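Local coordinates for protein contact-dependent inhibitor I (Escherichia coli NC101, PDB 5I4Q) that probably acts as the immunity protein that binds the toxin domain of its cognate contact-dependent inhibitor A and so protects the cell from growth inhibition, at residues E30-L35 with L102-A107; S34-I39 with K96-G101; N46-F51 with Y89-W94. One frame throughout, in Å; residues are numbered along the deposited sequence.

Contact 1. Residues E30-L35 with L102-A107; sequences ECIESL and LAWPEA
Glu-33, on a turn of the long helix 4-40, and Ala-103, in the irregular chain that follows helix 88-99, mark the closest backbone approach here, with their CA atoms 6.6 Å apart. It is the neighbouring Trp-104 that crosses the gap. With CG anti to the backbone N (chi1 -168°), its indole is carried back toward the helix, and the six-membered ring leads. CZ3 lies 3.6 Å from CG2 of Ile-32, the gamma-methyl branch that is itself anti to its backbone N; the same methyl also reaches CH2 of the indole at 4.0 Å. The next residue, Glu-33, adds its aliphatic part to the contact, its CG 3.8 Å from Trp-104 CZ3, while its carboxylate stands almost perpendicular to the ring. Glu-33 OE2 has a weak, long ion pair with Arg-75, and Arg-75 in turn makes a cation-pi interaction with Trp-104, so charge and aromatic ring share one partner. Pro-105 CD covers part of one indole face. Leu-79 of helix 74-82 touches Ile-32, Trp-104 and Pro-105. The arrangement is that of a C-terminal tail folded back over an all-helical protein, with the buried Trp-104 ring packed between helix 4-40 and helix 74-82.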
loop_
_atom_site.group_PDB
_atom_site.type_symbol
_atom_site.label_atom_id
_atom_site.label_comp_id
_atom_site.label_asym_id
_atom_site.label_seq_id
_atom_site.Cartn_x
_atom_site.Cartn_y
_atom_site.Cartn_z
ATOM N N GLU B 30 -9.517 15.805 -10.366
ATOM C CA GLU B 30 -10.534 16.389 -11.218
ATOM C C GLU B 30 -11.243 17.539 -10.513
ATOM O O GLU B 30 -11.390 18.609 -11.076
ATOM C CB GLU B 30 -11.548 15.309 -11.651
ATOM C CG GLU B 30 -11.017 14.352 -12.736
ATOM C CD GLU B 30 -11.832 13.044 -12.925
ATOM O OE1 GLU B 30 -13.009 12.966 -12.489
ATOM O OE2 GLU B 30 -11.282 12.071 -13.513
ATOM N N CYS B 31 -11.676 17.305 -9.277
ATOM C CA CYS B 31 -12.389 18.307 -8.476
ATOM C C CYS B 31 -11.535 19.607 -8.265
ATOM O O CYS B 31 -12.012 20.738 -8.360
ATOM C CB CYS B 31 -12.782 17.678 -7.143
ATOM S SG CYS B 31 -14.291 18.339 -6.424
ATOM N N ILE B 32 -10.252 19.420 -8.038
ATOM C CA ILE B 32 -9.335 20.519 -7.906
ATOM C C ILE B 32 -9.142 21.273 -9.226
ATOM O O ILE B 32 -9.100 22.485 -9.187
ATOM C CB ILE B 32 -7.984 20.040 -7.400
ATOM C CG1 ILE B 32 -8.109 19.599 -5.943
ATOM C CG2 ILE B 32 -6.950 21.117 -7.608
ATOM C CD1 ILE B 32 -6.913 18.789 -5.460
ATOM N N GLU B 33 -9.043 20.567 -10.367
ATOM C CA GLU B 33 -8.911 21.213 -11.691
ATOM C C GLU B 33 -10.080 22.170 -11.943
ATOM O O GLU B 33 -9.899 23.242 -12.490
ATOM C CB GLU B 33 -8.891 20.192 -12.830
ATOM C CG GLU B 33 -7.617 19.374 -12.985
ATOM C CD GLU B 33 -7.713 18.328 -14.110
ATOM O OE1 GLU B 33 -8.828 17.801 -14.380
ATOM O OE2 GLU B 33 -6.663 18.031 -14.720
ATOM N N SER B 34 -11.261 21.737 -11.536
ATOM C CA SER B 34 -12.514 22.475 -11.678
ATOM C C SER B 34 -12.613 23.672 -10.733
ATOM O O SER B 34 -13.090 24.709 -11.150
ATOM C CB SER B 34 -13.700 21.503 -11.492
ATOM O OG SER B 34 -14.916 22.146 -11.178
ATOM N N LEU B 35 -12.165 23.532 -9.481
ATOM C CA LEU B 35 -12.107 24.661 -8.524
ATOM C C LEU B 35 -11.156 25.726 -8.938
ATOM O O LEU B 35 -11.435 26.913 -8.795
ATOM C CB LEU B 35 -11.675 24.212 -7.143
ATOM C CG LEU B 35 -12.775 23.627 -6.295
ATOM C CD1 LEU B 35 -12.154 22.993 -5.066
ATOM C CD2 LEU B 35 -13.781 24.689 -5.904
ATOM N N LEU B 102 -3.687 30.031 -15.266
ATOM C CA LEU B 102 -3.000 28.891 -14.658
ATOM C C LEU B 102 -4.035 27.813 -14.269
ATOM O O LEU B 102 -4.985 28.094 -13.517
ATOM C CB LEU B 102 -2.139 29.322 -13.461
ATOM C CG LEU B 102 -1.282 28.206 -12.810
ATOM C CD1 LEU B 102 -0.192 27.757 -13.777
ATOM C CD2 LEU B 102 -0.649 28.620 -11.488
ATOM N N ALA B 103 -3.828 26.592 -14.793
ATOM C CA ALA B 103 -4.773 25.475 -14.643
ATOM C C ALA B 103 -4.454 24.545 -13.461
ATOM O O ALA B 103 -5.304 23.774 -13.025
ATOM C CB ALA B 103 -4.824 24.661 -15.940
ATOM N N TRP B 104 -3.232 24.611 -12.955
ATOM C CA TRP B 104 -2.784 23.749 -11.867
ATOM C C TRP B 104 -1.668 24.494 -11.126
ATOM O O TRP B 104 -0.868 25.146 -11.747
ATOM C CB TRP B 104 -2.253 22.438 -12.445
ATOM C CG TRP B 104 -2.026 21.391 -11.426
ATOM C CD1 TRP B 104 -0.840 21.039 -10.877
ATOM C CD2 TRP B 104 -3.016 20.550 -10.815
ATOM N NE1 TRP B 104 -1.017 20.042 -9.948
ATOM C CE2 TRP B 104 -2.344 19.717 -9.892
ATOM C CE3 TRP B 104 -4.403 20.419 -10.953
ATOM C CZ2 TRP B 104 -3.009 18.750 -9.123
ATOM C CZ3 TRP B 104 -5.067 19.472 -10.169
ATOM C CH2 TRP B 104 -4.360 18.639 -9.281
ATOM N N PRO B 105 -1.592 24.402 -9.810
ATOM C CA PRO B 105 -0.517 25.106 -9.101
ATOM C C PRO B 105 0.923 24.751 -9.498
ATOM O O PRO B 105 1.262 23.598 -9.696
ATOM C CB PRO B 105 -0.748 24.717 -7.652
ATOM C CG PRO B 105 -2.172 24.375 -7.580
ATOM C CD PRO B 105 -2.545 23.779 -8.891
ATOM N N GLU B 106 1.747 25.780 -9.600
ATOM C CA GLU B 106 3.167 25.647 -9.890
ATOM C C GLU B 106 3.787 27.020 -9.713
ATOM O O GLU B 106 3.104 28.032 -9.757
ATOM C CB GLU B 106 3.399 25.127 -11.293
ATOM C CG GLU B 106 2.403 25.676 -12.284
ATOM C CD GLU B 106 2.896 25.621 -13.711
ATOM O OE1 GLU B 106 2.554 24.640 -14.410
ATOM O OE2 GLU B 106 3.614 26.564 -14.121
ATOM N N ALA B 107 5.088 27.057 -9.503
ATOM C CA ALA B 107 5.783 28.334 -9.210
ATOM C C ALA B 107 5.951 29.170 -10.471
ATOM O O ALA B 107 6.273 28.619 -11.539
ATOM C CB ALA B 107 7.140 28.059 -8.584
#

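Contact 2. Residues S34-I39 with K96-G101; sequences SLVHQI and KKFSDG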
loop_
_atom_site.group_PDB
_atom_site.type_symbol
_atom_site.label_atom_id
_atom_site.label_comp_id
_atom_site.label_asym_id
_atom_site.label_seq_id
_atom_site.Cartn_x
_atom_site.Cartn_y
_atom_site.Cartn_z
ATOM N N SER B 34 -11.261 21.737 -11.536
ATOM C CA SER B 34 -12.514 22.475 -11.678
ATOM C C SER B 34 -12.613 23.672 -10.733
ATOM O O SER B 34 -13.090 24.709 -11.150
ATOM C CB SER B 34 -13.700 21.503 -11.492
ATOM O OG SER B 34 -14.916 22.146 -11.178
ATOM N N LEU B 35 -12.165 23.532 -9.481
ATOM C CA LEU B 35 -12.107 24.661 -8.524
ATOM C C LEU B 35 -11.156 25.726 -8.938
ATOM O O LEU B 35 -11.435 26.913 -8.795
ATOM C CB LEU B 35 -11.675 24.212 -7.143
ATOM C CG LEU B 35 -12.775 23.627 -6.295
ATOM C CD1 LEU B 35 -12.154 22.993 -5.066
ATOM C CD2 LEU B 35 -13.781 24.689 -5.904
ATOM N N VAL B 36 -9.991 25.298 -9.405
ATOM C CA VAL B 36 -9.002 26.216 -9.957
ATOM C C VAL B 36 -9.642 26.997 -11.121
ATOM O O VAL B 36 -9.529 28.205 -11.160
ATOM C CB VAL B 36 -7.727 25.486 -10.398
ATOM C CG1 VAL B 36 -6.788 26.431 -11.156
ATOM C CG2 VAL B 36 -6.953 24.900 -9.189
ATOM N N HIS B 37 -10.322 26.303 -12.037
ATOM C CA HIS B 37 -11.008 26.943 -13.160
ATOM C C HIS B 37 -12.037 27.958 -12.686
ATOM O O HIS B 37 -12.007 29.100 -13.150
ATOM C CB HIS B 37 -11.668 25.883 -14.032
ATOM C CG HIS B 37 -12.262 26.403 -15.296
ATOM N ND1 HIS B 37 -11.501 26.966 -16.299
ATOM C CD2 HIS B 37 -13.542 26.388 -15.753
ATOM C CE1 HIS B 37 -12.291 27.310 -17.302
ATOM N NE2 HIS B 37 -13.530 26.955 -17.001
ATOM N N GLN B 38 -12.895 27.563 -11.741
ATOM C CA GLN B 38 -13.934 28.460 -11.195
ATOM C C GLN B 38 -13.340 29.685 -10.525
ATOM O O GLN B 38 -13.787 30.804 -10.781
ATOM C CB GLN B 38 -14.847 27.762 -10.187
ATOM C CG GLN B 38 -15.714 26.640 -10.740
ATOM C CD GLN B 38 -16.376 25.806 -9.635
ATOM O OE1 GLN B 38 -16.162 24.590 -9.534
ATOM N NE2 GLN B 38 -17.175 26.454 -8.803
ATOM N N ILE B 39 -12.351 29.472 -9.658
ATOM C CA ILE B 39 -11.672 30.562 -8.965
ATOM C C ILE B 39 -11.097 31.584 -9.946
ATOM O O ILE B 39 -11.162 32.788 -9.716
ATOM C CB ILE B 39 -10.556 30.013 -8.038
ATOM C CG1 ILE B 39 -11.168 29.322 -6.834
ATOM C CG2 ILE B 39 -9.640 31.117 -7.512
ATOM C CD1 ILE B 39 -10.217 28.338 -6.150
ATOM N N LYS B 96 -4.766 35.621 -8.669
ATOM C CA LYS B 96 -4.187 36.295 -9.800
ATOM C C LYS B 96 -3.694 35.317 -10.818
ATOM O O LYS B 96 -4.007 35.446 -11.984
ATOM C CB LYS B 96 -3.057 37.234 -9.362
ATOM C CG LYS B 96 -2.212 37.768 -10.516
ATOM C CD LYS B 96 -1.905 39.256 -10.352
ATOM C CE LYS B 96 -0.967 39.796 -11.437
ATOM N NZ LYS B 96 -1.544 39.659 -12.811
ATOM N N LYS B 97 -2.924 34.328 -10.383
ATOM C CA LYS B 97 -2.341 33.370 -11.327
ATOM C C LYS B 97 -3.420 32.569 -12.040
ATOM O O LYS B 97 -3.320 32.355 -13.230
ATOM C CB LYS B 97 -1.347 32.441 -10.634
ATOM C CG LYS B 97 0.030 33.054 -10.451
ATOM C CD LYS B 97 1.052 31.977 -10.125
ATOM C CE LYS B 97 2.054 31.724 -11.250
ATOM N NZ LYS B 97 3.165 32.719 -11.242
ATOM N N PHE B 98 -4.443 32.131 -11.311
ATOM C CA PHE B 98 -5.510 31.297 -11.885
ATOM C C PHE B 98 -6.378 32.138 -12.864
ATOM O O PHE B 98 -6.771 31.659 -13.901
ATOM C CB PHE B 98 -6.428 30.729 -10.799
ATOM C CG PHE B 98 -5.784 29.769 -9.828
ATOM C CD1 PHE B 98 -4.613 29.083 -10.123
ATOM C CD2 PHE B 98 -6.396 29.514 -8.615
ATOM C CE1 PHE B 98 -4.073 28.177 -9.240
ATOM C CE2 PHE B 98 -5.833 28.632 -7.723
ATOM C CZ PHE B 98 -4.664 27.978 -8.030
ATOM N N SER B 99 -6.657 33.401 -12.518
ATOM C CA SER B 99 -7.313 34.359 -13.429
ATOM C C SER B 99 -6.543 34.574 -14.736
ATOM O O SER B 99 -7.143 34.712 -15.777
ATOM C CB SER B 99 -7.500 35.711 -12.727
ATOM O OG SER B 99 -8.362 35.585 -11.606
ATOM N N ASP B 100 -5.216 34.601 -14.682
ATOM C CA ASP B 100 -4.391 34.734 -15.901
ATOM C C ASP B 100 -4.273 33.453 -16.712
ATOM O O ASP B 100 -3.533 33.424 -17.678
ATOM C CB ASP B 100 -2.973 35.215 -15.550
ATOM C CG ASP B 100 -2.931 36.678 -15.100
ATOM O OD1 ASP B 100 -3.925 37.419 -15.310
ATOM O OD2 ASP B 100 -1.893 37.103 -14.537
ATOM N N GLY B 101 -4.951 32.386 -16.292
ATOM C CA GLY B 101 -4.993 31.134 -17.037
ATOM C C GLY B 101 -4.196 29.950 -16.494
ATOM O O GLY B 101 -4.062 28.945 -17.177
#
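Phe-98 and Val-36 meet through two complementary torsions. The phenyl group leaves its helix with CG anti to the carbonyl carbon (chi1 -64°), and the valine sets CG1 anti to its own backbone N (chi1 172°), which brings that methyl over the ring. CG1 of Val-36 sits 3.6 Å from the centroid of the Phe-98 ring and 14° off its normal, a CH-pi contact placed nearly over the middle of the face. It leans slightly toward one side, the shortest distance being 3.6 Å from Val-36 CG1 to Phe-98 CD1. The second methyl, CG2, approaches the far end of the ring, 4.0 Å from Phe-98 CZ.

Ile-39, three residues further along the same helix, uses a different side of the phenyl group. Its CG2 lies at the ring edge, in the plane, 3.8 Å from Phe-98 CD2, and the two side chains run alongside each other in the same direction. One aromatic ring is thus packed on a face and on an edge by residues from successive turns of one helix, which probably restricts its rotation about chi2.

Ser-99 OG, near the margin, bonds to His-95 O within its own helix, and Lys-96 NZ forms a salt bridge with Asp-100, taking the syn lone pair of OD2. The helix then ends in a Schellman motif at Gly-101, which has a positive phi, and the chain beyond it passes along helix 4-40.

Helix 88-99 is therefore joined at its C-terminal end to the last turns of helix 4-40, and helix 44-66 packs on the same part of helix 4-40: its Leu-50 touches Leu-35, Gln-38 and Ile-39, and its Phe-51 also packs on Ile-39.

Contact 3. Residues N46-F51 with Y89-W94; sequences NAQPLF and YSRKYW
Arg-91 reaches across to Phe-51 and Gln-48 with a chain extended from CG to NE, and runs over Phe-51 before its tip reaches Gln-48. CB starts at the rim of the phenyl ring, 4.0 Å from Phe-51 CE2. CG moves in over the face, 4.0 Å from the centroid of the Phe-51 ring and 11° off its normal, a CH-pi contact above the ring centre. CD then comes within 3.4 Å of Gln-48 OE1. NE turns to Asp-86 in a salt bridge, and beyond it the guanidinium spreads over the phenylalanine stem, with Phe-51 CB 3.6 Å from Arg-91 CZ. Ring and guanidinium planes are 34° apart.

Segments 46-51 and 89-94 cross steeply, with 106° between their directions, and their axes are 11.5 Å apart at closest. In this all-helical fold that wide separation is bridged by a long arginine and an aromatic ring: Phe-51 is met by both the aliphatic chain and the guanidinium, while Gln-48 takes the hydrogen bonds.

At the tip, NH1 donates to Gln-48 OE1 over 2.7 Å. The oxygen lies close to the guanidinium plane, but NH1 stands well above the plane of the amide carbonyl. The glutamine bends at chi2, which folds OE1 back toward the arginine, and its NE2 bonds to Phe-44 O, helping to fix which way the amide is turned. NH1 also makes a weak bond to the backbone O of Gln-48. NH2 forms a salt bridge to Asp-52; with two carboxylates close by, the positive charge is probably well compensated. At the ring edge, near its plane, Trp-94 CB lies 4.0 Å from Phe-51 CE1. On the same helix, Tyr-93 makes a cation-pi interaction with Arg-59 of the contact-dependent inhibitor A chain, and Tyr-89 packs on Pro-62 of that chain.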
loop_
_atom_site.group_PDB
_atom_site.type_symbol
_atom_site.label_atom_id
_atom_site.label_comp_id
_atom_site.label_asym_id
_atom_site.label_seq_id
_atom_site.Cartn_x
_atom_site.Cartn_y
_atom_site.Cartn_z
ATOM N N ASN B 46 -15.877 36.512 -4.227
ATOM C CA ASN B 46 -16.726 35.364 -4.535
ATOM C C ASN B 46 -15.922 34.068 -4.603
ATOM O O ASN B 46 -16.501 33.009 -4.639
ATOM C CB ASN B 46 -17.397 35.546 -5.887
ATOM C CG ASN B 46 -18.307 36.738 -5.935
ATOM O OD1 ASN B 46 -18.890 37.122 -4.930
ATOM N ND2 ASN B 46 -18.417 37.344 -7.112
ATOM N N ALA B 47 -14.590 34.194 -4.687
ATOM C CA ALA B 47 -13.660 33.072 -4.707
ATOM C C ALA B 47 -13.361 32.504 -3.331
ATOM O O ALA B 47 -12.849 31.407 -3.256
ATOM C CB ALA B 47 -12.352 33.483 -5.376
ATOM N N GLN B 48 -13.705 33.205 -2.257
ATOM C CA GLN B 48 -13.306 32.747 -0.940
ATOM C C GLN B 48 -13.885 31.396 -0.548
ATOM O O GLN B 48 -13.163 30.569 0.031
ATOM C CB GLN B 48 -13.597 33.771 0.147
ATOM C CG GLN B 48 -12.860 35.079 -0.013
ATOM C CD GLN B 48 -11.393 34.892 -0.236
ATOM O OE1 GLN B 48 -10.669 34.402 0.654
ATOM N NE2 GLN B 48 -10.923 35.278 -1.419
ATOM N N PRO B 49 -15.178 31.159 -0.813
ATOM C CA PRO B 49 -15.673 29.830 -0.436
ATOM C C PRO B 49 -15.101 28.741 -1.341
ATOM O O PRO B 49 -15.045 27.583 -0.950
ATOM C CB PRO B 49 -17.208 29.950 -0.596
ATOM C CG PRO B 49 -17.412 31.161 -1.463
ATOM C CD PRO B 49 -16.283 32.076 -1.105
ATOM N N LEU B 50 -14.655 29.126 -2.524
ATOM C CA LEU B 50 -14.056 28.200 -3.439
ATOM C C LEU B 50 -12.657 27.855 -2.990
ATOM O O LEU B 50 -12.244 26.729 -3.112
ATOM C CB LEU B 50 -14.031 28.747 -4.873
ATOM C CG LEU B 50 -15.398 29.020 -5.531
ATOM C CD1 LEU B 50 -15.184 29.797 -6.822
ATOM C CD2 LEU B 50 -16.144 27.709 -5.793
ATOM N N PHE B 51 -11.948 28.831 -2.453
ATOM C CA PHE B 51 -10.627 28.622 -1.897
ATOM C C PHE B 51 -10.756 27.770 -0.652
ATOM O O PHE B 51 -9.941 26.909 -0.442
ATOM C CB PHE B 51 -9.968 29.945 -1.512
ATOM C CG PHE B 51 -9.154 30.572 -2.591
ATOM C CD1 PHE B 51 -8.041 29.946 -3.080
ATOM C CD2 PHE B 51 -9.455 31.808 -3.058
ATOM C CE1 PHE B 51 -7.255 30.526 -4.059
ATOM C CE2 PHE B 51 -8.674 32.419 -4.032
ATOM C CZ PHE B 51 -7.555 31.772 -4.529
ATOM N N TYR B 89 -2.757 36.351 1.771
ATOM C CA TYR B 89 -1.652 36.714 0.894
ATOM C C TYR B 89 -1.386 35.635 -0.117
ATOM O O TYR B 89 -1.047 35.944 -1.258
ATOM C CB TYR B 89 -0.387 37.108 1.705
ATOM C CG TYR B 89 -0.659 38.302 2.589
ATOM C CD1 TYR B 89 -0.628 39.594 2.063
ATOM C CD2 TYR B 89 -1.018 38.135 3.927
ATOM C CE1 TYR B 89 -0.921 40.688 2.837
ATOM C CE2 TYR B 89 -1.318 39.210 4.718
ATOM C CZ TYR B 89 -1.283 40.495 4.172
ATOM O OH TYR B 89 -1.578 41.594 4.995
ATOM N N SER B 90 -1.571 34.373 0.264
ATOM C CA SER B 90 -1.418 33.283 -0.707
ATOM C C SER B 90 -2.644 33.256 -1.610
ATOM O O SER B 90 -2.536 33.004 -2.808
ATOM C CB SER B 90 -1.190 31.937 -0.014
ATOM O OG SER B 90 -2.390 31.409 0.567
ATOM N N ARG B 91 -3.823 33.518 -1.048
ATOM C CA ARG B 91 -5.043 33.597 -1.888
ATOM C C ARG B 91 -4.984 34.685 -2.946
ATOM O O ARG B 91 -5.416 34.467 -4.102
ATOM C CB ARG B 91 -6.305 33.768 -1.049
ATOM C CG ARG B 91 -6.641 32.509 -0.249
ATOM C CD ARG B 91 -7.644 32.807 0.841
ATOM N NE ARG B 91 -8.005 31.598 1.531
ATOM C CZ ARG B 91 -9.236 31.174 1.776
ATOM N NH1 ARG B 91 -10.301 31.858 1.380
ATOM N NH2 ARG B 91 -9.404 30.039 2.428
ATOM N N LYS B 92 -4.458 35.841 -2.574
ATOM C CA LYS B 92 -4.300 36.948 -3.509
ATOM C C LYS B 92 -3.408 36.470 -4.670
ATOM O O LYS B 92 -3.708 36.685 -5.830
ATOM C CB LYS B 92 -3.685 38.147 -2.765
ATOM C CG LYS B 92 -4.112 39.543 -3.184
ATOM C CD LYS B 92 -5.628 39.802 -3.089
ATOM C CE LYS B 92 -6.084 41.075 -3.827
ATOM N NZ LYS B 92 -7.559 41.285 -3.734
ATOM N N TYR B 93 -2.296 35.813 -4.338
ATOM C CA TYR B 93 -1.346 35.318 -5.334
ATOM C C TYR B 93 -1.979 34.264 -6.257
ATOM O O TYR B 93 -1.859 34.330 -7.470
ATOM C CB TYR B 93 -0.124 34.715 -4.631
ATOM C CG TYR B 93 0.862 34.038 -5.540
ATOM C CD1 TYR B 93 1.730 34.781 -6.349
ATOM C CD2 TYR B 93 0.978 32.658 -5.570
ATOM C CE1 TYR B 93 2.657 34.155 -7.188
ATOM C CE2 TYR B 93 1.915 32.026 -6.382
ATOM C CZ TYR B 93 2.752 32.763 -7.188
ATOM O OH TYR B 93 3.674 32.122 -8.009
ATOM N N TRP B 94 -2.650 33.286 -5.682
ATOM C CA TRP B 94 -3.210 32.194 -6.494
ATOM C C TRP B 94 -4.368 32.697 -7.321
ATOM O O TRP B 94 -4.507 32.303 -8.478
ATOM C CB TRP B 94 -3.595 30.993 -5.624
ATOM C CG TRP B 94 -2.378 30.257 -5.072
ATOM C CD1 TRP B 94 -2.067 30.071 -3.754
ATOM C CD2 TRP B 94 -1.330 29.633 -5.823
ATOM N NE1 TRP B 94 -0.886 29.377 -3.640
ATOM C CE2 TRP B 94 -0.413 29.099 -4.900
ATOM C CE3 TRP B 94 -1.076 29.485 -7.178
ATOM C CZ2 TRP B 94 0.771 28.448 -5.296
ATOM C CZ3 TRP B 94 0.086 28.819 -7.580
ATOM C CH2 TRP B 94 0.982 28.298 -6.639
#

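Overall arrangement
Contacts 1 and 2 both rest on helix 4-40 and are buried and apolar where they cross, whereas contact 3 is only partly buried and adds hydrogen bonds. Helix 88-99 links contacts 2 and 3: it meets helix 4-40 through Phe-98 and helix 44-66 through Arg-91. The chain leaving that helix continues directly into contact 1, where the backbone oxygens of Leu-102 and Ala-103 pack on Val-36 CG1. Trp-94 joins contacts 1 and 3 by packing on Leu-102 and Pro-105. Of the three, contact 3 alone has segments touched by the contact-dependent inhibitor A chain.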